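Local coordinates for protein 303aa long hypothetical esterase (Sulfolobus tokodaii, PDB 3AIN) that hydrolyses carboxylic esters as a thermostable, dimeric carboxylesterase of the hormone-sensitive-lipase-like group of alpha/beta hydrolases, at residues V43-K51 / G100-S108; E60-I68 / K78-T86. The protein carries 1 engineered substitution. One frame throughout, in Å; residues are numbered along the deposited sequence.

Interaction 1 (V43-K51 / G100-S108); sequences VEEIRSLFK and GFVLGDIES
Arg-47 spends two guanidinium nitrogens on a single backbone oxygen: NE reaches Val-102 O at 2.8 Å, and NH2 donates to the same atom at 3.0 Å. The oxygen lies in the guanidinium plane, so the grip is side-on, with NE almost straight ahead of the carbonyl and NH2 on a lone pair. An extended chain from CG to NE carries the group across to the loop, where arginine is apt because NE and NH2 can share one acceptor. Val-43 CG1 covers one guanidinium face, while NH1 makes a salt bridge with Glu-44 OE2, its hydrogen bond weak, and NH2 forms another with Glu-134.

Leu-103 is the apolar counterpart. Its CD2 touches Arg-47 CG at 3.7 Å, its CD1 packs on Ile-46 CG2, and its CB sits over the Phe-50 ring in a CH-pi contact, 4.2 Å from the centroid. A branched leucine can thus serve three helix residues. Gly-104 N comes within 3.7 Å of Phe-50 CD2, and the residue's positive phi (74°) is one that glycine takes up easily.

Farther along, Asp-105 folds back on its own loop: OD1 takes Ser-108 OG at 2.7 Å and Ser-108 N, both from one face of the carboxylate. A water joins this OD1 to Arg-47 O. Lys-51 lays its CE 3.3 Å from Asp-105 OD2, although NZ stays farther off. OD2 also accepts Glu-107 N, an Asx turn. Helix 43-54, the first modelled, thus meets the loop between strand 92-96 and helix 110-120, whose Gly-100 is consistent with the HGGG oxyanion-hole motif of HSL-like esterases.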
# COMPACT_ATOMS: atom_id res chain seq x y z
N VAL A 43 5.59 33.95 -8.53
CA VAL A 43 5.58 33.03 -7.39
C VAL A 43 4.36 33.31 -6.49
O VAL A 43 3.68 32.39 -6.05
CB VAL A 43 6.88 33.13 -6.58
CG1 VAL A 43 6.75 32.35 -5.28
CG2 VAL A 43 8.06 32.60 -7.40
N GLU A 44 4.10 34.59 -6.20
CA GLU A 44 2.92 34.94 -5.40
C GLU A 44 1.63 34.45 -6.05
O GLU A 44 0.70 34.05 -5.35
CB GLU A 44 2.83 36.46 -5.16
CG GLU A 44 3.88 37.01 -4.22
CD GLU A 44 3.97 36.27 -2.88
OE1 GLU A 44 2.94 35.77 -2.38
OE2 GLU A 44 5.09 36.16 -2.35
N GLU A 45 1.51 34.64 -7.36
CA GLU A 45 0.32 34.18 -8.07
C GLU A 45 0.14 32.66 -7.97
O GLU A 45 -0.97 32.16 -7.72
CB GLU A 45 0.32 34.66 -9.53
CG GLU A 45 -0.19 36.11 -9.66
CD GLU A 45 -0.14 36.65 -11.07
OE1 GLU A 45 0.85 36.39 -11.79
OE2 GLU A 45 -1.09 37.38 -11.46
N ILE A 46 1.24 31.93 -8.07
CA ILE A 46 1.17 30.48 -7.95
C ILE A 46 0.86 30.04 -6.52
O ILE A 46 0.07 29.12 -6.32
CB ILE A 46 2.46 29.80 -8.47
CG1 ILE A 46 2.64 30.11 -9.97
CG2 ILE A 46 2.36 28.29 -8.26
CD1 ILE A 46 4.01 29.74 -10.50
N ARG A 47 1.43 30.73 -5.53
CA ARG A 47 1.11 30.41 -4.13
C ARG A 47 -0.37 30.62 -3.85
O ARG A 47 -1.01 29.79 -3.21
CB ARG A 47 1.93 31.26 -3.15
CG ARG A 47 3.41 30.86 -3.08
CD ARG A 47 4.19 31.84 -2.22
NE ARG A 47 5.57 31.39 -1.98
CZ ARG A 47 6.60 32.21 -1.81
NH1 ARG A 47 6.40 33.53 -1.67
NH2 ARG A 47 7.83 31.71 -1.72
N SER A 48 -0.91 31.68 -4.43
CA SER A 48 -2.36 31.92 -4.33
C SER A 48 -3.18 30.86 -5.04
O SER A 48 -4.15 30.33 -4.47
CB SER A 48 -2.71 33.31 -4.90
OG SER A 48 -4.11 33.48 -4.81
N LEU A 49 -2.78 30.50 -6.26
CA LEU A 49 -3.44 29.42 -7.01
C LEU A 49 -3.51 28.10 -6.25
O LEU A 49 -4.55 27.43 -6.28
CB LEU A 49 -2.76 29.20 -8.37
CG LEU A 49 -3.09 30.19 -9.48
CD1 LEU A 49 -2.23 29.84 -10.69
CD2 LEU A 49 -4.59 30.10 -9.85
N PHE A 50 -2.44 27.75 -5.54
CA PHE A 50 -2.46 26.53 -4.69
C PHE A 50 -3.63 26.60 -3.70
O PHE A 50 -4.35 25.61 -3.49
CB PHE A 50 -1.15 26.37 -3.90
CG PHE A 50 -0.13 25.46 -4.55
CD1 PHE A 50 0.27 25.66 -5.87
CD2 PHE A 50 0.50 24.46 -3.80
CE1 PHE A 50 1.33 24.91 -6.42
CE2 PHE A 50 1.52 23.68 -4.35
CZ PHE A 50 1.92 23.90 -5.67
N LYS A 51 -3.79 27.75 -3.05
CA LYS A 51 -4.87 27.91 -2.05
C LYS A 51 -6.23 27.89 -2.72
O LYS A 51 -7.19 27.27 -2.22
CB LYS A 51 -4.70 29.22 -1.27
CG LYS A 51 -3.35 29.34 -0.54
CD LYS A 51 -3.31 30.58 0.35
CE LYS A 51 -1.87 30.78 0.86
NZ LYS A 51 -1.60 32.20 1.26
N GLY A 100 8.22 22.09 -3.45
CA GLY A 100 9.53 22.48 -3.97
C GLY A 100 10.27 23.52 -3.14
O GLY A 100 11.25 24.11 -3.63
N PHE A 101 9.95 23.57 -1.85
CA PHE A 101 10.51 24.54 -0.89
C PHE A 101 10.09 25.98 -1.14
O PHE A 101 10.57 26.87 -0.45
CB PHE A 101 12.06 24.47 -0.81
CG PHE A 101 12.60 23.08 -0.56
CD1 PHE A 101 12.55 22.53 0.72
CD2 PHE A 101 13.12 22.32 -1.60
CE1 PHE A 101 12.99 21.22 0.96
CE2 PHE A 101 13.60 21.03 -1.37
CZ PHE A 101 13.54 20.48 -0.09
N VAL A 102 9.22 26.18 -2.12
CA VAL A 102 8.84 27.52 -2.61
C VAL A 102 7.34 27.77 -2.44
O VAL A 102 6.91 28.91 -2.22
CB VAL A 102 9.25 27.69 -4.09
CG1 VAL A 102 8.63 28.99 -4.70
CG2 VAL A 102 10.81 27.69 -4.19
N LEU A 103 6.56 26.72 -2.70
CA LEU A 103 5.11 26.81 -2.81
C LEU A 103 4.45 25.97 -1.73
O LEU A 103 5.11 25.24 -0.98
CB LEU A 103 4.64 26.31 -4.18
CG LEU A 103 5.40 26.95 -5.35
CD1 LEU A 103 5.05 26.18 -6.60
CD2 LEU A 103 4.97 28.43 -5.46
N GLY A 104 3.12 26.05 -1.67
CA GLY A 104 2.36 25.33 -0.65
C GLY A 104 2.43 25.94 0.74
O GLY A 104 3.19 26.90 0.98
N ASP A 105 1.49 25.54 1.59
CA ASP A 105 1.31 26.16 2.88
C ASP A 105 0.20 25.40 3.62
O ASP A 105 -0.39 24.48 3.07
CB ASP A 105 0.89 27.61 2.69
CG ASP A 105 -0.52 27.74 2.21
OD1 ASP A 105 -0.80 27.26 1.10
OD2 ASP A 105 -1.33 28.29 2.98
N ILE A 106 -0.07 25.81 4.85
CA ILE A 106 -1.05 25.12 5.68
C ILE A 106 -2.44 25.11 5.04
O ILE A 106 -3.12 24.08 5.03
CB ILE A 106 -1.14 25.78 7.06
CG1 ILE A 106 0.01 25.29 7.95
CG2 ILE A 106 -2.50 25.50 7.71
CD1 ILE A 106 0.16 26.15 9.21
N GLU A 107 -2.83 26.23 4.42
CA GLU A 107 -4.17 26.28 3.83
C GLU A 107 -4.33 25.36 2.63
O GLU A 107 -5.31 24.63 2.55
CB GLU A 107 -4.60 27.71 3.49
CG GLU A 107 -4.37 28.73 4.59
CD GLU A 107 -5.35 28.60 5.75
OE1 GLU A 107 -5.07 29.19 6.81
OE2 GLU A 107 -6.31 27.81 5.64
N SER A 108 -3.38 25.41 1.69
CA SER A 108 -3.51 24.60 0.49
C SER A 108 -3.42 23.11 0.82
O SER A 108 -3.97 22.29 0.10
CB SER A 108 -2.48 24.99 -0.59
OG SER A 108 -1.14 24.87 -0.12
O HOH W 1 0.60 28.23 -1.40

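Interaction 2 (E60-I68 / K78-T86); sequences EEVGKIEDI and KARVYYPKT
Ile-68 and Ala-79 form a hydrogen-bonded antiparallel pair, with Ile-68 N to Ala-79 O at 2.8 Å; Glu-66 and Val-81 form another, and the strand axes lie 4.7 Å apart. At the other end of this pairing, away from Ile-68, Gly-63 and Lys-64 both face Tyr-83 in a classic beta bulge: Gly-63 N donates to Tyr-83 O at 2.7 Å, and the missing side chain leaves room for the carbonyls of Tyr-83 and Pro-84.

Among charged groups, Asp-67 and Arg-80 meet in a two-pronged salt bridge. NE of Arg-80 binds Asp-67 OD1 at 2.7 Å and NH2 binds OD2 at 3.0 Å, each on a syn lone pair, with the two planes only 12° apart. A bend at chi3 (-69°) turns the guanidinium to the carboxylate, whose OD2 also makes a longer salt bridge with Lys-78 NZ, 3.6 Å away.

Apolar contacts occur on both faces. Branched Ile-65 can lay CG2 on the Arg-80 methylenes, 3.5 Å from CG, and CG1 beside the Tyr-82 ring at once; Ile-68 CD1 meets Val-81 CG2 on the other face.

Strand 76-83 is bonded on its far edge to strand 123-127, while helix 110-120 packs against Ile-65 and Tyr-82, whose OH reaches Asp-110.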
# COMPACT_ATOMS: atom_id res chain seq x y z
N GLU A 60 -12.67 17.05 4.79
CA GLU A 60 -13.29 16.13 5.75
C GLU A 60 -13.42 16.80 7.10
O GLU A 60 -12.46 17.39 7.61
CB GLU A 60 -12.47 14.84 5.87
CG GLU A 60 -12.48 14.00 4.61
CD GLU A 60 -11.69 12.71 4.72
OE1 GLU A 60 -11.31 12.30 5.85
OE2 GLU A 60 -11.66 11.99 3.71
N GLU A 61 -14.55 16.55 7.78
CA GLU A 61 -14.68 16.92 9.16
C GLU A 61 -13.66 16.15 10.01
O GLU A 61 -13.49 14.95 9.85
CB GLU A 61 -16.10 16.59 9.66
CG GLU A 61 -16.55 17.40 10.86
CD GLU A 61 -18.04 17.26 11.13
OE1 GLU A 61 -18.84 17.45 10.19
OE2 GLU A 61 -18.40 16.87 12.26
N VAL A 62 -13.05 16.84 10.97
CA VAL A 62 -12.24 16.15 11.96
C VAL A 62 -12.79 16.46 13.35
O VAL A 62 -13.91 16.95 13.47
CB VAL A 62 -10.73 16.53 11.84
CG1 VAL A 62 -10.17 16.04 10.49
CG2 VAL A 62 -10.52 18.03 11.99
N GLY A 63 -12.04 16.07 14.38
CA GLY A 63 -12.48 16.28 15.77
C GLY A 63 -12.49 17.73 16.23
O GLY A 63 -13.44 18.18 16.87
N LYS A 64 -11.38 18.43 16.00
CA LYS A 64 -11.15 19.79 16.51
C LYS A 64 -9.91 20.28 15.79
O LYS A 64 -9.10 19.46 15.39
CB LYS A 64 -10.86 19.74 18.01
CG LYS A 64 -10.38 21.05 18.61
CD LYS A 64 -10.39 20.97 20.14
CE LYS A 64 -9.02 21.30 20.73
NZ LYS A 64 -8.84 22.76 20.99
N ILE A 65 -9.92 21.54 15.38
CA ILE A 65 -8.73 22.19 14.83
C ILE A 65 -8.30 23.39 15.67
O ILE A 65 -9.14 24.23 16.04
CB ILE A 65 -8.98 22.64 13.38
CG1 ILE A 65 -9.36 21.43 12.52
CG2 ILE A 65 -7.73 23.33 12.80
CD1 ILE A 65 -9.94 21.78 11.15
N GLU A 66 -6.99 23.55 15.83
CA GLU A 66 -6.43 24.71 16.51
C GLU A 66 -5.24 25.24 15.70
O GLU A 66 -4.35 24.47 15.35
CB GLU A 66 -5.91 24.26 17.88
CG GLU A 66 -6.10 25.25 18.98
CD GLU A 66 -5.64 24.71 20.31
OE1 GLU A 66 -5.66 23.46 20.47
OE2 GLU A 66 -5.11 25.51 21.11
N ASP A 67 -5.15 26.56 15.55
CA ASP A 67 -3.95 27.16 14.99
C ASP A 67 -3.03 27.61 16.12
O ASP A 67 -3.48 28.23 17.09
CB ASP A 67 -4.29 28.34 14.09
CG ASP A 67 -4.75 27.90 12.70
OD1 ASP A 67 -4.59 26.70 12.42
OD2 ASP A 67 -5.05 28.75 11.85
N ILE A 68 -1.77 27.19 16.07
CA ILE A 68 -0.83 27.52 17.15
C ILE A 68 0.42 28.20 16.57
O ILE A 68 0.60 28.27 15.35
CB ILE A 68 -0.36 26.27 17.95
CG1 ILE A 68 0.45 25.34 17.06
CG2 ILE A 68 -1.54 25.56 18.63
CD1 ILE A 68 1.13 24.19 17.81
N LYS A 78 4.12 29.16 12.42
CA LYS A 78 2.69 28.82 12.48
C LYS A 78 2.52 27.31 12.30
O LYS A 78 3.21 26.69 11.48
CB LYS A 78 1.91 29.56 11.41
CG LYS A 78 0.39 29.44 11.57
CD LYS A 78 -0.38 30.34 10.60
CE LYS A 78 -1.81 29.84 10.44
NZ LYS A 78 -2.77 30.93 10.15
N ALA A 79 1.58 26.71 13.01
CA ALA A 79 1.22 25.32 12.73
C ALA A 79 -0.26 25.10 12.97
O ALA A 79 -0.89 25.84 13.74
CB ALA A 79 2.04 24.37 13.58
N ARG A 80 -0.83 24.16 12.24
CA ARG A 80 -2.24 23.84 12.42
C ARG A 80 -2.39 22.45 12.99
O ARG A 80 -1.76 21.48 12.51
CB ARG A 80 -3.04 23.98 11.12
CG ARG A 80 -4.53 23.66 11.32
CD ARG A 80 -5.41 24.11 10.17
NE ARG A 80 -5.48 25.58 10.13
CZ ARG A 80 -5.73 26.29 9.05
NH1 ARG A 80 -6.05 25.69 7.90
NH2 ARG A 80 -5.60 27.62 9.09
N VAL A 81 -3.09 22.36 14.11
CA VAL A 81 -3.21 21.10 14.83
C VAL A 81 -4.58 20.50 14.55
O VAL A 81 -5.61 21.16 14.73
CB VAL A 81 -3.10 21.33 16.35
CG1 VAL A 81 -3.23 20.01 17.11
CG2 VAL A 81 -1.80 22.07 16.69
N TYR A 82 -4.59 19.28 14.01
CA TYR A 82 -5.86 18.58 13.69
C TYR A 82 -6.00 17.41 14.68
O TYR A 82 -5.16 16.51 14.74
CB TYR A 82 -5.86 18.01 12.26
CG TYR A 82 -5.58 19.02 11.15
CD1 TYR A 82 -6.63 19.56 10.40
CD2 TYR A 82 -4.27 19.42 10.85
CE1 TYR A 82 -6.37 20.48 9.37
CE2 TYR A 82 -4.01 20.24 9.76
CZ TYR A 82 -5.06 20.81 9.07
OH TYR A 82 -4.80 21.66 8.03
N TYR A 83 -7.13 17.38 15.39
CA TYR A 83 -7.46 16.23 16.24
C TYR A 83 -8.44 15.31 15.52
O TYR A 83 -9.35 15.77 14.85
CB TYR A 83 -8.13 16.72 17.53
CG TYR A 83 -7.20 17.46 18.45
CD1 TYR A 83 -6.56 16.79 19.48
CD2 TYR A 83 -7.02 18.83 18.34
CE1 TYR A 83 -5.72 17.46 20.35
CE2 TYR A 83 -6.19 19.51 19.22
CZ TYR A 83 -5.54 18.81 20.22
OH TYR A 83 -4.71 19.48 21.09
N PRO A 84 -8.30 14.00 15.73
CA PRO A 84 -9.24 13.08 15.11
C PRO A 84 -10.53 13.05 15.91
O PRO A 84 -10.63 13.71 16.95
CB PRO A 84 -8.54 11.74 15.22
CG PRO A 84 -7.72 11.86 16.44
CD PRO A 84 -7.25 13.30 16.48
N LYS A 85 -11.50 12.27 15.42
CA LYS A 85 -12.82 12.20 16.03
C LYS A 85 -12.83 11.23 17.20
O LYS A 85 -13.82 11.13 17.92
CB LYS A 85 -13.87 11.77 14.98
CG LYS A 85 -13.92 12.59 13.71
CD LYS A 85 -14.04 11.65 12.49
CE LYS A 85 -14.84 12.26 11.35
NZ LYS A 85 -16.23 12.58 11.77
N THR A 86 -11.79 10.40 17.30
CA THR A 86 -11.68 9.40 18.34
C THR A 86 -11.24 10.04 19.65
O THR A 86 -10.72 11.16 19.66
CB THR A 86 -10.68 8.30 17.97
OG1 THR A 86 -9.39 8.89 17.71
CG2 THR A 86 -11.16 7.52 16.74

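The two contacts have centres about 21 Å apart and meet through Arg-80 and the loop of interaction 1: Glu-107 OE1 forms a salt bridge with Arg-80 NH2 at 2.8 Å, and Ile-106 packs on strand 76-83. Along the chain, helix 43-54 comes first, then the hairpin of strands 64-71 and 76-83, and after strand 92-96 the loop 100-108 returns to the helix. Interaction 2 therefore falls within the span that interaction 1 brings together. Strand 64-71 is outermost within this chain in the eight-stranded sheet. Through these two contacts the first modelled helix is joined to the loop leading into helix 110-120, and the hairpin strands are joined to each other at the sheet edge.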